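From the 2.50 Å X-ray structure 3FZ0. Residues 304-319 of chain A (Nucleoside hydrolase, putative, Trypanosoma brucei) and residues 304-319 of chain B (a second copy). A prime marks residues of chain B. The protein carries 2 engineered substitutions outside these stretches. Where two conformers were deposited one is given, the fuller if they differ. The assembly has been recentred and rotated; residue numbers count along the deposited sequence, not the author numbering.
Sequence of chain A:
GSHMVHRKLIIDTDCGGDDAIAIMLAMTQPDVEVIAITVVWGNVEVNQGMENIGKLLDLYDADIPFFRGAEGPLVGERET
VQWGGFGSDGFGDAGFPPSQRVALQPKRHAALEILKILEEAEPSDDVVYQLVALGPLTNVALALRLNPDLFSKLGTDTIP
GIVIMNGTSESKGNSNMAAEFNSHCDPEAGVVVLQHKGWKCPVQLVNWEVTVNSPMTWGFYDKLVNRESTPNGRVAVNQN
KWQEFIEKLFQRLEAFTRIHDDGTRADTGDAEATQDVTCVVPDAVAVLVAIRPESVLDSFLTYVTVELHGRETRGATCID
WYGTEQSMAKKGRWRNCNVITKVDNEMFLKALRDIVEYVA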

# COMPACT_ATOMS: atom_id res chain seq x y z
N VAL A 304 -17.29 -4.30 -8.82
CA VAL A 304 -15.92 -4.37 -9.29
C VAL A 304 -15.26 -3.04 -9.03
O VAL A 304 -15.93 -1.98 -9.15
CB VAL A 304 -15.85 -4.66 -10.80
CG1 VAL A 304 -14.40 -4.56 -11.31
CG2 VAL A 304 -16.48 -6.04 -11.12
N THR A 305 -13.97 -3.09 -8.66
CA THR A 305 -13.14 -1.91 -8.52
C THR A 305 -11.66 -2.21 -8.86
O THR A 305 -11.31 -3.35 -9.16
CB THR A 305 -13.28 -1.28 -7.12
OG1 THR A 305 -12.80 0.06 -7.16
CG2 THR A 305 -12.54 -2.09 -6.03
N VAL A 306 -10.80 -1.19 -8.81
CA VAL A 306 -9.40 -1.36 -9.19
C VAL A 306 -8.50 -1.04 -7.98
O VAL A 306 -8.70 -0.02 -7.30
CB VAL A 306 -8.99 -0.44 -10.40
CG1 VAL A 306 -7.59 -0.74 -10.84
CG2 VAL A 306 -9.94 -0.61 -11.57
N GLU A 307 -7.54 -1.92 -7.72
CA GLU A 307 -6.63 -1.71 -6.61
C GLU A 307 -5.71 -0.52 -6.92
O GLU A 307 -5.11 -0.48 -8.01
CB GLU A 307 -5.79 -2.97 -6.37
CG GLU A 307 -4.68 -2.81 -5.32
CD GLU A 307 -5.20 -2.48 -3.92
OE1 GLU A 307 -6.12 -3.18 -3.44
OE2 GLU A 307 -4.67 -1.53 -3.29
N LEU A 308 -5.61 0.44 -5.99
CA LEU A 308 -4.64 1.56 -6.17
C LEU A 308 -3.33 1.41 -5.42
O LEU A 308 -2.30 1.97 -5.86
CB LEU A 308 -5.24 2.89 -5.73
CG LEU A 308 -6.55 3.26 -6.38
CD1 LEU A 308 -6.98 4.57 -5.82
CD2 LEU A 308 -6.41 3.32 -7.92
N HIS A 309 -3.35 0.65 -4.32
CA HIS A 309 -2.28 0.72 -3.31
C HIS A 309 -1.36 -0.48 -3.14
O HIS A 309 -0.39 -0.37 -2.41
CB HIS A 309 -2.83 1.21 -1.94
CG HIS A 309 -3.77 2.37 -2.07
ND1 HIS A 309 -3.40 3.60 -2.61
CD2 HIS A 309 -5.09 2.49 -1.76
CE1 HIS A 309 -4.44 4.41 -2.63
NE2 HIS A 309 -5.48 3.77 -2.10
N GLY A 310 -1.62 -1.60 -3.82
CA GLY A 310 -0.77 -2.78 -3.70
C GLY A 310 0.61 -2.57 -4.33
O GLY A 310 0.76 -1.76 -5.23
N ARG A 311 1.61 -3.30 -3.84
CA ARG A 311 2.92 -3.37 -4.47
C ARG A 311 2.85 -4.21 -5.76
O ARG A 311 3.11 -3.70 -6.85
CB ARG A 311 3.94 -3.98 -3.49
CG ARG A 311 5.40 -3.87 -3.95
CD ARG A 311 6.36 -4.39 -2.90
NE ARG A 311 6.64 -3.38 -1.90
CZ ARG A 311 7.62 -3.46 -1.00
NH1 ARG A 311 8.41 -4.53 -0.95
NH2 ARG A 311 7.80 -2.46 -0.14
N GLU A 312 2.48 -5.48 -5.63
CA GLU A 312 2.42 -6.37 -6.76
C GLU A 312 1.06 -6.30 -7.49
O GLU A 312 0.96 -6.71 -8.65
CB GLU A 312 2.71 -7.79 -6.31
CG GLU A 312 4.14 -8.08 -5.90
CD GLU A 312 4.34 -8.09 -4.37
OE1 GLU A 312 3.37 -7.81 -3.64
OE2 GLU A 312 5.47 -8.38 -3.89
N THR A 313 0.03 -5.78 -6.81
CA THR A 313 -1.34 -5.77 -7.32
C THR A 313 -1.91 -4.40 -7.71
O THR A 313 -3.10 -4.30 -7.93
CB THR A 313 -2.34 -6.34 -6.28
OG1 THR A 313 -2.18 -5.63 -5.04
CG2 THR A 313 -2.13 -7.85 -6.02
N ARG A 314 -1.09 -3.36 -7.79
CA ARG A 314 -1.55 -2.05 -8.30
C ARG A 314 -2.10 -2.27 -9.71
O ARG A 314 -1.45 -2.89 -10.55
CB ARG A 314 -0.42 -0.98 -8.25
CG ARG A 314 -0.55 0.12 -9.27
CD ARG A 314 0.20 1.43 -8.94
NE ARG A 314 -0.76 2.39 -8.37
CZ ARG A 314 -1.24 3.49 -8.96
NH1 ARG A 314 -0.84 3.91 -10.13
NH2 ARG A 314 -2.12 4.20 -8.30
N GLY A 315 -3.31 -1.79 -9.95
CA GLY A 315 -3.98 -2.04 -11.22
C GLY A 315 -4.83 -3.30 -11.32
O GLY A 315 -5.58 -3.46 -12.32
N ALA A 316 -4.74 -4.19 -10.31
CA ALA A 316 -5.58 -5.41 -10.28
C ALA A 316 -7.07 -5.07 -10.33
O ALA A 316 -7.50 -4.04 -9.81
CB ALA A 316 -5.29 -6.29 -9.06
N THR A 317 -7.83 -5.97 -10.95
CA THR A 317 -9.28 -5.91 -10.98
C THR A 317 -9.85 -6.70 -9.79
O THR A 317 -9.65 -7.90 -9.70
CB THR A 317 -9.79 -6.54 -12.31
OG1 THR A 317 -9.08 -5.94 -13.40
CG2 THR A 317 -11.27 -6.32 -12.49
N CYS A 318 -10.56 -6.02 -8.91
CA CYS A 318 -11.15 -6.66 -7.77
C CYS A 318 -12.63 -6.87 -8.01
O CYS A 318 -13.34 -5.91 -8.28
CB CYS A 318 -10.94 -5.80 -6.54
SG CYS A 318 -9.26 -5.19 -6.39
N ILE A 319 -13.08 -8.12 -7.87
CA ILE A 319 -14.39 -8.54 -8.23
C ILE A 319 -15.05 -9.24 -7.03
O ILE A 319 -14.49 -10.16 -6.43
CB ILE A 319 -14.32 -9.48 -9.45
CG1 ILE A 319 -13.69 -8.77 -10.65
CG2 ILE A 319 -15.73 -10.02 -9.81
CD1 ILE A 319 -13.15 -9.72 -11.78
N VAL B 304 5.23 -17.36 -7.37
CA VAL B 304 4.07 -16.93 -6.63
C VAL B 304 4.52 -16.17 -5.38
O VAL B 304 5.54 -16.50 -4.75
CB VAL B 304 3.22 -18.17 -6.24
CG1 VAL B 304 2.06 -17.81 -5.33
CG2 VAL B 304 2.72 -18.84 -7.50
N THR B 305 3.77 -15.11 -5.06
CA THR B 305 3.94 -14.42 -3.78
C THR B 305 2.59 -13.94 -3.23
O THR B 305 1.58 -14.09 -3.87
CB THR B 305 5.00 -13.30 -3.86
OG1 THR B 305 5.40 -12.97 -2.54
CG2 THR B 305 4.48 -12.06 -4.54
N VAL B 306 2.58 -13.39 -2.02
CA VAL B 306 1.36 -12.81 -1.43
C VAL B 306 1.48 -11.27 -1.31
O VAL B 306 2.50 -10.75 -0.84
CB VAL B 306 1.10 -13.43 -0.04
CG1 VAL B 306 -0.23 -12.93 0.53
CG2 VAL B 306 1.12 -14.98 -0.13
N GLU B 307 0.48 -10.53 -1.78
CA GLU B 307 0.38 -9.07 -1.59
C GLU B 307 0.26 -8.70 -0.11
O GLU B 307 -0.58 -9.26 0.60
CB GLU B 307 -0.85 -8.53 -2.32
CG GLU B 307 -1.10 -7.01 -2.14
CD GLU B 307 0.06 -6.14 -2.66
OE1 GLU B 307 0.42 -6.23 -3.84
OE2 GLU B 307 0.63 -5.33 -1.89
N LEU B 308 1.10 -7.77 0.34
CA LEU B 308 1.02 -7.32 1.72
C LEU B 308 0.39 -5.94 1.89
O LEU B 308 -0.06 -5.60 2.99
CB LEU B 308 2.42 -7.27 2.32
CG LEU B 308 3.27 -8.55 2.35
CD1 LEU B 308 4.69 -8.26 2.93
CD2 LEU B 308 2.55 -9.71 3.08
N HIS B 309 0.39 -5.13 0.83
CA HIS B 309 0.13 -3.70 0.98
C HIS B 309 -1.15 -3.14 0.33
O HIS B 309 -1.46 -1.98 0.48
CB HIS B 309 1.38 -2.89 0.56
CG HIS B 309 2.66 -3.43 1.12
ND1 HIS B 309 2.85 -3.65 2.47
CD2 HIS B 309 3.81 -3.83 0.52
CE1 HIS B 309 4.06 -4.13 2.68
NE2 HIS B 309 4.65 -4.26 1.51
N GLY B 310 -1.89 -3.95 -0.41
CA GLY B 310 -3.08 -3.41 -1.06
C GLY B 310 -4.19 -3.11 -0.07
O GLY B 310 -4.19 -3.60 1.05
N ARG B 311 -5.13 -2.28 -0.49
CA ARG B 311 -6.29 -1.96 0.32
C ARG B 311 -7.35 -3.06 0.16
O ARG B 311 -7.77 -3.64 1.14
CB ARG B 311 -6.85 -0.58 -0.05
CG ARG B 311 -8.04 -0.15 0.80
CD ARG B 311 -8.56 1.19 0.38
NE ARG B 311 -7.76 2.28 0.94
CZ ARG B 311 -8.08 3.57 0.89
NH1 ARG B 311 -9.20 3.98 0.30
NH2 ARG B 311 -7.28 4.47 1.44
N GLU B 312 -7.77 -3.34 -1.07
CA GLU B 312 -8.70 -4.44 -1.37
C GLU B 312 -7.99 -5.78 -1.65
O GLU B 312 -8.63 -6.83 -1.69
CB GLU B 312 -9.58 -4.06 -2.58
CG GLU B 312 -10.74 -3.11 -2.25
CD GLU B 312 -10.38 -1.63 -2.34
OE1 GLU B 312 -9.42 -1.28 -3.06
OE2 GLU B 312 -11.07 -0.81 -1.68
N THR B 313 -6.67 -5.74 -1.87
CA THR B 313 -5.94 -6.95 -2.26
C THR B 313 -4.94 -7.52 -1.22
O THR B 313 -4.18 -8.46 -1.53
CB THR B 313 -5.18 -6.74 -3.58
OG1 THR B 313 -4.39 -5.56 -3.47
CG2 THR B 313 -6.12 -6.62 -4.74
N ARG B 314 -4.95 -6.99 0.00
CA ARG B 314 -4.07 -7.56 1.03
C ARG B 314 -4.43 -9.04 1.16
O ARG B 314 -5.60 -9.35 1.23
CB ARG B 314 -4.19 -6.80 2.37
CG ARG B 314 -3.81 -7.62 3.59
CD ARG B 314 -3.53 -6.80 4.83
NE ARG B 314 -2.11 -6.79 4.98
CZ ARG B 314 -1.38 -7.41 5.90
NH1 ARG B 314 -1.89 -8.11 6.91
NH2 ARG B 314 -0.07 -7.28 5.80
N GLY B 315 -3.43 -9.92 1.11
CA GLY B 315 -3.64 -11.37 1.18
C GLY B 315 -3.78 -12.04 -0.18
O GLY B 315 -3.79 -13.25 -0.26
N ALA B 316 -3.91 -11.26 -1.26
CA ALA B 316 -4.05 -11.83 -2.60
C ALA B 316 -2.86 -12.68 -2.95
O ALA B 316 -1.72 -12.38 -2.54
CB ALA B 316 -4.28 -10.73 -3.69
N THR B 317 -3.13 -13.74 -3.72
CA THR B 317 -2.15 -14.58 -4.34
C THR B 317 -1.77 -13.98 -5.70
O THR B 317 -2.61 -13.87 -6.59
CB THR B 317 -2.73 -15.96 -4.51
OG1 THR B 317 -3.25 -16.35 -3.24
CG2 THR B 317 -1.68 -16.97 -4.96
N CYS B 318 -0.50 -13.59 -5.83
CA CYS B 318 0.07 -13.13 -7.09
C CYS B 318 0.87 -14.22 -7.79
O CYS B 318 1.81 -14.77 -7.23
CB CYS B 318 0.98 -11.94 -6.80
SG CYS B 318 0.12 -10.77 -5.76
N ILE B 319 0.52 -14.49 -9.04
CA ILE B 319 1.06 -15.59 -9.81
C ILE B 319 1.63 -15.08 -11.14
O ILE B 319 0.97 -14.34 -11.86
CB ILE B 319 -0.05 -16.62 -10.08
CG1 ILE B 319 -0.83 -16.94 -8.80
CG2 ILE B 319 0.51 -17.89 -10.77
CD1 ILE B 319 -1.67 -18.19 -8.90
O HOH W 1 -10.06 0.65 -5.20

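What does the strand at the start of chain B bring to the contact? Val304′ lies out of reach and Val306′ turns its side chain away, but Thr305′ between them points toward chain A. Its methyl CG2 lies 3.9 Å from OE2 of Glu312, a packing contact. The strand is held within its own hairpin by the bonds between Thr305′ and Cys318′, N to O in both directions at 2.9 Å. In the other copy a water extends the equivalent contact: it donates to O of Val306 (2.6 Å) and to OE1 of Glu312′ (3.0 Å).

Why is a buried glutamate at position 307′ tolerated, with no positively charged partner across the contact? Its CA-to-CB bond points sideways, but the t, p rotamer brings the carboxylate to the loop of chain A, where backbone NH groups receive it. OE2 of Glu307′ accepts from N of Arg311 at 3.0 Å, and OE1 of Glu307′ accepts from N of Glu312 at 2.8 Å, from OG1 of Thr313 at 2.9 Å and, weakly, from N of Thr313 at 3.0 Å. At home, N of His309′ donates to OE2 of Glu307′ at 2.7 Å. Such a cluster of donors can offset the negative charge, although OE1 of Glu312 comes within 3.4 Å of OE1 of Glu307′, two acceptors that do not bond.

How do the loops come so close in the middle? His309′ points toward chain A, and its CD2 lies 3.8 Å from NE of Arg311, over one face of that guanidinium. Just after it, Gly310′ meets its own counterpart, CA of Gly310′ lying 3.6 Å from CA of Gly310. A CB here would fall 2.0 Å from OG1 of Thr313′ in its own chain and 3.1 Å from CD of Glu307, so glycine suits the place. Arg311′ mirrors the histidine contact in return, with CD2 of His309 over one face of its own guanidinium, 3.8 Å from NE of Arg311′.

What do the last residues of chain B's loop add? The backbone here repays the favour to Glu307: N of Arg311′ donates to OE2 of Glu307 and N of Glu312′ to OE1 of Glu307, both at 2.9 Å. Thr313′, its side chain toward chain A in the p rotamer, joins the two halves: its OG1 lies 2.7 Å from OG1 of Thr313 and 2.9 Å from OE1 of Glu307. Threonine serves twice, since its CG2 also packs 3.8 Å from SG of Cys318. Beyond the type II turn from Thr313′ to Ala316′, where Gly315′ has angles that call for glycine, Cys318′ points back toward chain A and sets its SG 3.7 Å from CG2 of Thr313, a buried apolar contact beside the polar centre.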